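Local coordinates for gamma-hexachlorocyclohexane dehydrochlorinase (Sphingomonas paucimobilis, PDB 3A76), which converts the pollutant gamma-hexachlorocyclohexane (lindane) to 1,3,4,6-tetrachloro-1,4-cyclohexadiene by two successive 1,2-anti dehydrochlorinations, with release of chloride at each step, at residues Ala60-Glu65 with Asn82-Met87; Ser38-Ala43 with Ala131-Glu136; Ala31-Leu36 with Leu100-Ala105; Asp106-Ile111 with Gly142-Ser147. All blocks are in the same frame, centred on the assembly; numbering follows the deposited sequence.

Contact 1 (Ala60-Glu65 with Asn82-Met87)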
# COMPACT_ATOMS: atom_id res chain seq x y z
N ALA B 60 4.75 -26.07 -2.06
CA ALA B 60 5.13 -24.65 -2.06
C ALA B 60 6.28 -24.41 -1.11
O ALA B 60 6.40 -25.10 -0.10
CB ALA B 60 3.96 -23.77 -1.69
N GLU B 61 7.14 -23.45 -1.44
CA GLU B 61 8.38 -23.20 -0.68
C GLU B 61 8.58 -21.74 -0.28
O GLU B 61 8.76 -20.85 -1.13
CB GLU B 61 9.61 -23.72 -1.45
CG GLU B 61 9.46 -25.16 -1.95
CD GLU B 61 10.73 -25.98 -1.78
OE1 GLU B 61 11.83 -25.39 -1.68
OE2 GLU B 61 10.61 -27.23 -1.74
N TRP B 62 8.56 -21.51 1.03
CA TRP B 62 8.66 -20.17 1.61
C TRP B 62 10.05 -19.95 2.19
O TRP B 62 10.44 -20.57 3.17
CB TRP B 62 7.54 -19.94 2.65
CG TRP B 62 7.49 -18.57 3.31
CD1 TRP B 62 8.05 -17.40 2.87
CD2 TRP B 62 6.79 -18.23 4.53
NE1 TRP B 62 7.77 -16.38 3.74
CE2 TRP B 62 7.00 -16.86 4.76
CE3 TRP B 62 6.01 -18.96 5.44
CZ2 TRP B 62 6.47 -16.19 5.88
CZ3 TRP B 62 5.48 -18.30 6.55
CH2 TRP B 62 5.71 -16.93 6.76
N THR B 63 10.80 -19.05 1.56
CA THR B 63 12.13 -18.72 2.01
C THR B 63 12.17 -17.27 2.51
O THR B 63 11.58 -16.37 1.90
CB THR B 63 13.17 -18.89 0.88
OG1 THR B 63 13.15 -20.25 0.40
CG2 THR B 63 14.56 -18.55 1.36
N ILE B 64 12.85 -17.08 3.63
CA ILE B 64 13.21 -15.76 4.09
C ILE B 64 14.73 -15.78 4.25
O ILE B 64 15.27 -16.54 5.07
CB ILE B 64 12.48 -15.38 5.41
CG1 ILE B 64 10.95 -15.27 5.18
CG2 ILE B 64 13.04 -14.08 5.97
CD1 ILE B 64 10.09 -15.15 6.47
N GLU B 65 15.41 -14.97 3.45
CA GLU B 65 16.86 -14.88 3.53
C GLU B 65 17.30 -14.53 4.95
O GLU B 65 16.76 -13.61 5.55
CB GLU B 65 17.40 -13.86 2.53
CG GLU B 65 17.52 -14.38 1.13
CD GLU B 65 17.77 -13.28 0.11
OE1 GLU B 65 16.94 -13.14 -0.81
OE2 GLU B 65 18.78 -12.54 0.22
N ASN B 82 7.36 -20.86 15.56
CA ASN B 82 8.66 -21.08 16.22
C ASN B 82 9.68 -19.98 15.99
O ASN B 82 10.69 -19.90 16.71
CB ASN B 82 9.25 -22.45 15.84
CG ASN B 82 8.34 -23.62 16.23
OD1 ASN B 82 7.81 -23.68 17.35
ND2 ASN B 82 8.16 -24.57 15.31
N VAL B 83 9.42 -19.14 14.99
CA VAL B 83 10.34 -18.04 14.64
C VAL B 83 9.63 -16.68 14.62
O VAL B 83 9.97 -15.80 15.41
CB VAL B 83 11.08 -18.29 13.28
CG1 VAL B 83 12.19 -17.25 13.06
CG2 VAL B 83 11.68 -19.68 13.23
N LEU B 84 8.65 -16.50 13.73
CA LEU B 84 8.08 -15.16 13.51
C LEU B 84 7.33 -14.63 14.73
O LEU B 84 7.67 -13.56 15.24
CB LEU B 84 7.21 -15.09 12.25
CG LEU B 84 7.92 -15.34 10.90
CD1 LEU B 84 6.96 -15.13 9.74
CD2 LEU B 84 9.19 -14.50 10.74
N TRP B 85 6.35 -15.39 15.21
CA TRP B 85 5.57 -14.96 16.35
C TRP B 85 6.41 -14.77 17.61
O TRP B 85 6.34 -13.72 18.22
CB TRP B 85 4.27 -15.76 16.50
CG TRP B 85 3.40 -15.61 15.26
CD1 TRP B 85 3.34 -14.53 14.44
CD2 TRP B 85 2.49 -16.58 14.71
NE1 TRP B 85 2.45 -14.75 13.42
CE2 TRP B 85 1.91 -15.99 13.56
CE3 TRP B 85 2.09 -17.87 15.08
CZ2 TRP B 85 0.97 -16.66 12.77
CZ3 TRP B 85 1.14 -18.54 14.29
CH2 TRP B 85 0.60 -17.93 13.15
N PRO B 86 7.26 -15.76 17.98
CA PRO B 86 8.14 -15.50 19.13
C PRO B 86 9.12 -14.33 18.98
O PRO B 86 9.54 -13.77 19.99
CB PRO B 86 8.93 -16.82 19.29
CG PRO B 86 8.12 -17.84 18.57
CD PRO B 86 7.43 -17.12 17.44
N MET B 87 9.47 -13.97 17.75
CA MET B 87 10.44 -12.88 17.48
C MET B 87 9.92 -11.48 17.85
O MET B 87 10.70 -10.61 18.26
CB MET B 87 10.84 -12.92 16.00
CG MET B 87 11.98 -11.99 15.61
SD MET B 87 12.48 -12.16 13.88
CE MET B 87 13.60 -13.56 14.00
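Strand 60-64 and the last turns of helix 72-87 keep their backbones well apart, the CA atoms of I64 and L84 lying 10.7 Å from each other, and side chains bridge the gap. This is one helix-to-sheet interface of the α+β barrel found in SnoaL-like proteins. The alternation of the strand turns W62 and I64 inward, while E61 and T63 belong to its other face. The helix includes a wider π-type turn at 82-84 and kinks at P86, whose ring nitrogen has no hydrogen to give to the preceding turn.

The wide indole of W62 suits this place because it must span much of the distance. With its CG anti to the backbone N (chi1 -178°), it reaches out from the strand as L84 comes from the opposite direction, and the branched end of the leucine meets the far end of its benzene ring obliquely. L84 CD1 lies 3.7 Å from W62 CH2. W56 stacks on the same indole, and L79, from the same helix, touches both W62 and I64.

I64 extends the apolar surface toward the bound spermidine, which it touches together with E65. L84 sits near H93, the probable proton acceptor. While its CD1 makes the close contact with W62, the fork of L84 reaches I64 more loosely, CD2 lying 4.4 Å from I64 CD1.

Contact 2 (Ser38-Ala43 with Ala131-Glu136)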
# COMPACT_ATOMS: atom_id res chain seq x y z
N SER B 38 -2.13 -10.37 0.16
CA SER B 38 -2.60 -9.76 1.41
C SER B 38 -2.73 -10.77 2.57
O SER B 38 -2.13 -10.58 3.63
CB SER B 38 -3.91 -9.02 1.17
OG SER B 38 -3.72 -8.03 0.20
N ASP B 39 -3.47 -11.87 2.33
CA ASP B 39 -3.64 -12.96 3.34
C ASP B 39 -2.36 -13.37 4.03
O ASP B 39 -2.36 -13.61 5.24
CB ASP B 39 -4.22 -14.22 2.71
CG ASP B 39 -5.69 -14.10 2.41
OD1 ASP B 39 -6.35 -13.24 3.03
OD2 ASP B 39 -6.19 -14.86 1.55
N LYS B 40 -1.26 -13.46 3.28
CA LYS B 40 -0.04 -13.90 3.91
C LYS B 40 0.32 -12.92 5.00
O LYS B 40 0.63 -13.32 6.11
CB LYS B 40 1.13 -14.02 2.92
CG LYS B 40 2.11 -15.11 3.36
CD LYS B 40 3.55 -14.79 3.16
CE LYS B 40 4.14 -14.13 4.40
NZ LYS B 40 5.53 -13.70 4.15
N LEU B 41 0.27 -11.63 4.66
CA LEU B 41 0.64 -10.56 5.59
C LEU B 41 -0.31 -10.50 6.80
O LEU B 41 0.14 -10.47 7.94
CB LEU B 41 0.66 -9.24 4.83
CG LEU B 41 1.94 -8.78 4.11
CD1 LEU B 41 3.05 -9.85 3.93
CD2 LEU B 41 1.59 -8.07 2.82
N ILE B 42 -1.61 -10.52 6.53
CA ILE B 42 -2.63 -10.49 7.59
C ILE B 42 -2.46 -11.67 8.55
O ILE B 42 -2.51 -11.49 9.78
CB ILE B 42 -4.06 -10.50 6.97
CG1 ILE B 42 -4.30 -9.19 6.20
CG2 ILE B 42 -5.14 -10.71 8.07
CD1 ILE B 42 -5.36 -9.28 5.10
N ALA B 43 -2.21 -12.86 7.99
CA ALA B 43 -2.13 -14.07 8.80
C ALA B 43 -0.93 -14.01 9.72
O ALA B 43 -0.99 -14.48 10.85
CB ALA B 43 -2.08 -15.31 7.92
N ALA B 131 11.42 -4.93 2.60
CA ALA B 131 11.73 -6.19 1.95
C ALA B 131 11.07 -6.34 0.60
O ALA B 131 10.05 -5.72 0.33
CB ALA B 131 11.38 -7.40 2.87
N VAL B 132 11.68 -7.15 -0.26
CA VAL B 132 11.14 -7.48 -1.56
C VAL B 132 10.65 -8.93 -1.55
O VAL B 132 11.34 -9.84 -1.04
CB VAL B 132 12.20 -7.22 -2.68
CG1 VAL B 132 11.77 -7.82 -4.04
CG2 VAL B 132 12.45 -5.73 -2.82
N PHE B 133 9.45 -9.13 -2.10
CA PHE B 133 8.93 -10.47 -2.34
C PHE B 133 9.10 -10.88 -3.81
O PHE B 133 8.75 -10.12 -4.71
CB PHE B 133 7.44 -10.54 -1.95
CG PHE B 133 7.17 -10.26 -0.49
CD1 PHE B 133 6.14 -9.40 -0.12
CD2 PHE B 133 7.93 -10.86 0.51
CE1 PHE B 133 5.87 -9.16 1.23
CE2 PHE B 133 7.68 -10.60 1.87
CZ PHE B 133 6.65 -9.76 2.23
N THR B 134 9.67 -12.07 -4.03
CA THR B 134 9.75 -12.66 -5.36
C THR B 134 8.91 -13.93 -5.24
O THR B 134 9.24 -14.83 -4.46
CB THR B 134 11.20 -13.00 -5.78
OG1 THR B 134 12.06 -11.89 -5.47
CG2 THR B 134 11.30 -13.30 -7.29
N ASP B 135 7.81 -13.96 -5.97
CA ASP B 135 6.80 -14.97 -5.77
C ASP B 135 6.48 -15.73 -7.05
O ASP B 135 6.65 -15.20 -8.16
CB ASP B 135 5.50 -14.33 -5.25
CG ASP B 135 5.64 -13.67 -3.88
OD1 ASP B 135 4.89 -12.71 -3.61
OD2 ASP B 135 6.48 -14.12 -3.08
N GLU B 136 6.01 -16.96 -6.86
CA GLU B 136 5.40 -17.74 -7.92
C GLU B 136 4.08 -18.22 -7.40
O GLU B 136 3.99 -18.67 -6.26
CB GLU B 136 6.26 -18.94 -8.27
CG GLU B 136 7.59 -18.64 -8.94
CD GLU B 136 8.39 -19.91 -9.16
OE1 GLU B 136 9.63 -19.84 -9.19
OE2 GLU B 136 7.76 -20.99 -9.28
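F133 projects from strand 125-140 toward helix 22-45, where L41 and K40 receive its ring. Its CB points at the helix, and with chi1 -62° CG stands anti to the carbonyl carbon, from where the ring continues toward L41 and K40. The near part of the ring, CG with CD1 and CD2, stays on the sheet side; contact with the helix begins at the far carbons. CE1 lies 4.0 Å from L41 CD1, and CZ at the tip meets the same methyl at an equal 4.0 Å, so this methyl sits across the bond joining the two carbons. L41 approaches on a slant, reaching the ring only with its end. On the remaining corner, CE2 is 4.4 Å from K40 NZ.

A flat apolar ring suits this position because its rim carbons pack against aliphatic groups while its pi electrons can still accept a positive charge: R149 forms a cation-pi contact with F133, while D135, two residues on, takes the guanidinium in a salt bridge. That carboxylate probably eases the closeness of R149 to K40, two like charges. Elsewhere on the helix, D39 pairs with R99 of the second subunit.

L41 also approaches H93 and D45, the probable catalytic residues, and F133 lies close to the bound spermidine. Such a helix, packed across the curved sheet and helping to line its cavity, is characteristic of the SnoaL-like α+β barrel.

Contact 3 (Ala31-Leu36 with Leu100-Ala105)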
# COMPACT_ATOMS: atom_id res chain seq x y z
N ALA B 31 -7.13 -10.87 -9.01
CA ALA B 31 -7.85 -10.65 -7.74
C ALA B 31 -7.52 -11.70 -6.67
O ALA B 31 -7.17 -11.36 -5.53
CB ALA B 31 -9.35 -10.58 -7.97
N ALA B 32 -7.62 -12.98 -7.04
CA ALA B 32 -7.28 -14.08 -6.14
C ALA B 32 -5.81 -14.04 -5.69
O ALA B 32 -5.50 -14.36 -4.54
CB ALA B 32 -7.62 -15.43 -6.79
N ILE B 33 -4.92 -13.65 -6.59
CA ILE B 33 -3.50 -13.60 -6.26
C ILE B 33 -3.22 -12.41 -5.32
O ILE B 33 -2.45 -12.55 -4.37
CB ILE B 33 -2.61 -13.56 -7.55
CG1 ILE B 33 -2.76 -14.88 -8.33
CG2 ILE B 33 -1.15 -13.26 -7.21
CD1 ILE B 33 -2.32 -14.81 -9.81
N GLN B 34 -3.87 -11.27 -5.60
CA GLN B 34 -3.86 -10.11 -4.70
C GLN B 34 -4.27 -10.51 -3.29
O GLN B 34 -3.59 -10.18 -2.32
CB GLN B 34 -4.77 -8.99 -5.22
CG GLN B 34 -4.14 -8.10 -6.29
CD GLN B 34 -5.16 -7.30 -7.10
OE1 GLN B 34 -6.16 -6.79 -6.56
NE2 GLN B 34 -4.92 -7.18 -8.41
N ASP B 35 -5.37 -11.26 -3.21
CA ASP B 35 -5.87 -11.83 -1.94
C ASP B 35 -4.91 -12.79 -1.28
O ASP B 35 -4.80 -12.80 -0.05
CB ASP B 35 -7.20 -12.51 -2.15
CG ASP B 35 -8.30 -11.53 -2.34
OD1 ASP B 35 -8.05 -10.34 -2.10
OD2 ASP B 35 -9.40 -11.95 -2.74
N LEU B 36 -4.20 -13.58 -2.09
CA LEU B 36 -3.12 -14.42 -1.58
C LEU B 36 -2.05 -13.57 -0.94
O LEU B 36 -1.63 -13.81 0.19
CB LEU B 36 -2.52 -15.30 -2.69
CG LEU B 36 -3.33 -16.49 -3.24
CD1 LEU B 36 -2.51 -17.18 -4.32
CD2 LEU B 36 -3.72 -17.45 -2.11
N LEU B 100 2.37 -8.44 -11.43
CA LEU B 100 2.27 -9.80 -11.92
C LEU B 100 2.69 -9.97 -13.39
O LEU B 100 2.46 -9.10 -14.23
CB LEU B 100 0.86 -10.37 -11.68
CG LEU B 100 0.25 -10.31 -10.26
CD1 LEU B 100 -1.21 -10.82 -10.25
CD2 LEU B 100 1.10 -11.05 -9.23
N GLU B 101 3.34 -11.10 -13.67
CA GLU B 101 3.67 -11.53 -15.03
C GLU B 101 3.09 -12.93 -15.23
O GLU B 101 3.53 -13.89 -14.59
CB GLU B 101 5.18 -11.54 -15.25
CG GLU B 101 5.64 -11.80 -16.69
CD GLU B 101 7.11 -12.24 -16.78
OE1 GLU B 101 7.71 -12.58 -15.72
OE2 GLU B 101 7.67 -12.25 -17.90
N PHE B 102 2.07 -13.04 -16.08
CA PHE B 102 1.48 -14.33 -16.40
C PHE B 102 2.38 -15.12 -17.35
O PHE B 102 2.51 -14.79 -18.53
CB PHE B 102 0.08 -14.15 -17.00
CG PHE B 102 -1.02 -14.04 -15.97
CD1 PHE B 102 -1.26 -12.83 -15.31
CD2 PHE B 102 -1.81 -15.14 -15.67
CE1 PHE B 102 -2.28 -12.72 -14.35
CE2 PHE B 102 -2.84 -15.05 -14.72
CZ PHE B 102 -3.07 -13.83 -14.05
N VAL B 103 3.04 -16.15 -16.81
CA VAL B 103 3.85 -17.07 -17.61
C VAL B 103 2.90 -17.90 -18.47
O VAL B 103 3.05 -17.96 -19.70
CB VAL B 103 4.76 -17.96 -16.72
CG1 VAL B 103 5.32 -19.14 -17.52
CG2 VAL B 103 5.89 -17.13 -16.14
N SER B 104 1.92 -18.50 -17.83
CA SER B 104 0.84 -19.18 -18.51
C SER B 104 -0.45 -18.93 -17.74
O SER B 104 -0.43 -18.30 -16.67
CB SER B 104 1.14 -20.68 -18.61
OG SER B 104 1.25 -21.28 -17.33
N ALA B 105 -1.58 -19.41 -18.26
CA ALA B 105 -2.88 -19.21 -17.62
C ALA B 105 -2.93 -19.66 -16.15
O ALA B 105 -3.78 -19.19 -15.38
CB ALA B 105 -3.99 -19.89 -18.42
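I33 on helix 22-45 meets L100 and F102 near the end of strand 88-102, joining this helix to the sheet of the α+β barrel of the SnoaL-like domain. Along the helix, A31 comes first: its CB points away from the strand, and R30 of the second subunit packs on this residue, a closeness that its small side chain probably helps.

I33 carries the contact. Its β-branch gives two arms, and the torsion of -65° that puts CG1 beside the backbone N leaves CG2 beside the carbonyl carbon. CG2 fits against the forked end of L100, 3.7 Å from CD2 and 3.9 Å from CD1 of that leucine, the two side chains meeting on a slant. Even CB of I33 takes part, 4.1 Å from L100 CD1. Y137 of strand 125-140 adds to the oily surroundings, a setting suited to branched aliphatic residues.

D35 turns from this core toward the second subunit, where R99 and R30 are long, weak ion partners. L36 follows, its N-H bonding to A32 O at 2.9 Å in regular helical fashion.

On the strand side the chain turns a corner at V103, where V103 and S104 form a classic beta bulge opposite K107. Just before it, F102 reaches back toward the helix with its ring. The longer arm of I33 comes to this ring obliquely, its CD1 4.4 Å from F102 CZ.

Contact 4 (Asp106-Ile111 with Gly142-Ser147)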
# COMPACT_ATOMS: atom_id res chain seq x y z
N ASP B 106 -2.03 -20.56 -15.76
CA ASP B 106 -2.05 -21.15 -14.42
C ASP B 106 -0.73 -20.92 -13.70
O ASP B 106 -0.50 -21.48 -12.63
CB ASP B 106 -2.36 -22.66 -14.48
CG ASP B 106 -3.73 -22.96 -15.07
OD1 ASP B 106 -4.49 -22.02 -15.38
OD2 ASP B 106 -4.06 -24.16 -15.22
N LYS B 107 0.15 -20.12 -14.29
CA LYS B 107 1.43 -19.83 -13.67
C LYS B 107 1.77 -18.35 -13.74
O LYS B 107 1.74 -17.76 -14.82
CB LYS B 107 2.55 -20.67 -14.30
CG LYS B 107 2.56 -22.12 -13.84
CD LYS B 107 3.73 -22.90 -14.41
CE LYS B 107 3.99 -24.15 -13.55
NZ LYS B 107 4.83 -25.15 -14.26
N VAL B 108 2.07 -17.74 -12.59
CA VAL B 108 2.47 -16.33 -12.58
C VAL B 108 3.67 -16.07 -11.69
O VAL B 108 3.82 -16.68 -10.61
CB VAL B 108 1.29 -15.34 -12.22
CG1 VAL B 108 -0.04 -15.80 -12.80
CG2 VAL B 108 1.17 -15.13 -10.73
N ASN B 109 4.53 -15.18 -12.15
CA ASN B 109 5.56 -14.64 -11.29
C ASN B 109 5.06 -13.32 -10.72
O ASN B 109 4.31 -12.59 -11.37
CB ASN B 109 6.88 -14.46 -12.05
CG ASN B 109 7.37 -15.76 -12.70
OD1 ASN B 109 7.11 -16.87 -12.20
ND2 ASN B 109 8.08 -15.63 -13.81
N GLY B 110 5.43 -13.03 -9.48
CA GLY B 110 5.07 -11.77 -8.87
C GLY B 110 6.25 -11.15 -8.19
O GLY B 110 7.12 -11.86 -7.68
N ILE B 111 6.31 -9.83 -8.24
CA ILE B 111 7.16 -9.05 -7.33
C ILE B 111 6.26 -8.13 -6.48
O ILE B 111 5.18 -7.72 -6.92
CB ILE B 111 8.27 -8.22 -8.04
CG1 ILE B 111 7.73 -7.55 -9.30
CG2 ILE B 111 9.52 -9.08 -8.34
CD1 ILE B 111 8.67 -6.53 -9.88
N GLY B 142 -8.74 -24.74 -10.55
CA GLY B 142 -9.46 -23.49 -10.29
C GLY B 142 -9.05 -22.73 -9.04
O GLY B 142 -9.60 -21.66 -8.77
N VAL B 143 -8.09 -23.27 -8.27
CA VAL B 143 -7.65 -22.66 -7.01
C VAL B 143 -6.20 -22.16 -7.08
O VAL B 143 -5.28 -22.94 -7.34
CB VAL B 143 -7.85 -23.62 -5.79
CG1 VAL B 143 -7.35 -23.00 -4.49
CG2 VAL B 143 -9.31 -24.02 -5.63
N TRP B 144 -6.00 -20.86 -6.84
CA TRP B 144 -4.66 -20.26 -6.81
C TRP B 144 -4.02 -20.37 -5.44
O TRP B 144 -4.68 -20.16 -4.42
CB TRP B 144 -4.70 -18.79 -7.18
CG TRP B 144 -4.93 -18.51 -8.62
CD1 TRP B 144 -6.12 -18.16 -9.21
CD2 TRP B 144 -3.95 -18.51 -9.67
NE1 TRP B 144 -5.94 -17.95 -10.55
CE2 TRP B 144 -4.62 -18.16 -10.86
CE3 TRP B 144 -2.58 -18.77 -9.71
CZ2 TRP B 144 -3.96 -18.07 -12.09
CZ3 TRP B 144 -1.92 -18.68 -10.94
CH2 TRP B 144 -2.61 -18.33 -12.11
N LYS B 145 -2.73 -20.67 -5.42
CA LYS B 145 -1.96 -20.64 -4.18
C LYS B 145 -0.51 -20.29 -4.49
O LYS B 145 -0.08 -20.31 -5.64
CB LYS B 145 -2.07 -21.97 -3.42
CG LYS B 145 -3.49 -22.40 -3.09
CD LYS B 145 -3.52 -23.33 -1.89
CE LYS B 145 -4.93 -23.86 -1.67
NZ LYS B 145 -5.05 -24.25 -0.23
N PHE B 146 0.24 -19.94 -3.44
CA PHE B 146 1.66 -19.72 -3.57
C PHE B 146 2.33 -21.03 -3.96
O PHE B 146 2.05 -22.08 -3.37
CB PHE B 146 2.27 -19.27 -2.24
CG PHE B 146 2.10 -17.80 -1.93
CD1 PHE B 146 3.08 -16.89 -2.27
CD2 PHE B 146 0.98 -17.35 -1.23
CE1 PHE B 146 2.95 -15.53 -1.95
CE2 PHE B 146 0.84 -15.99 -0.91
CZ PHE B 146 1.82 -15.08 -1.28
N SER B 147 3.19 -20.95 -4.96
CA SER B 147 4.10 -22.05 -5.28
C SER B 147 5.45 -21.75 -4.66
O SER B 147 6.19 -22.66 -4.27
CB SER B 147 4.25 -22.19 -6.79
OG SER B 147 5.54 -22.71 -7.08
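OD1 of D106 is held by R139 in a salt bridge, and the backbone carbonyl group of the same aspartate lies alongside the indole of W144. The meeting is one of van der Waals contact: D106 O lies 3.6 Å from W144 CZ3, and D106 C lies 3.6 Å from W144 CH2. The next peptide atom joins in, with K107 N 3.9 Å from CH2, so the corner of the benzene ring rests obliquely on the peptide link between the two residues.

V108 completes the seat. Its CG1 stands 3.7 Å from W144 CH2, and the two side chains meet at about a right angle. Chi1 of -37° brings CG1 close to the backbone N and anti to the carbonyl carbon. A compact β-branched residue suits a place shared with I33, F102 and Y137, whereas K107, with its CB directed away, belongs to the outer face.

Strands 107-120 and 143-158 are not neighbours, since 125-140 runs between them. The CA atoms of D106 and W144 are 8.1 Å apart, a distance that a large side chain can bridge. Helix 22-45 covers the indole through A32 and L36, and S29 OG takes a weak hydrogen bond from W144 NE1. Cutting W144 back to an alanine would probably open a gap beside V108 CG1 and the D106 peptide, and leave S29 OG without this donor.

W144 thus joins two strands that are not neighbours, under cover of helix 22-45, as befits the helix-covered, strongly curved sheet of the SnoaL-like α+β barrel.

How the contacts relate
From the N terminus, helix 22-45 supplies the opening segment of contact 3 and, just after it, that of contact 2. Contact 1 then opens and closes within 60-87, nested inside the loops of both, and brings helix 72-87 onto strand 60-64. Contact 3 closes at 100-105, and contact 4 opens directly afterward at 106-111, so these two are in series. Contact 2 closes at 131-136, crossing both contact 3 and contact 4, which ends at 142-147. All four reach one sheet: strand 125-140 pairs with the strands on its two sides, both used by contact 4, while E61 N probably bonds S147 O, joining contact 1 to contact 4.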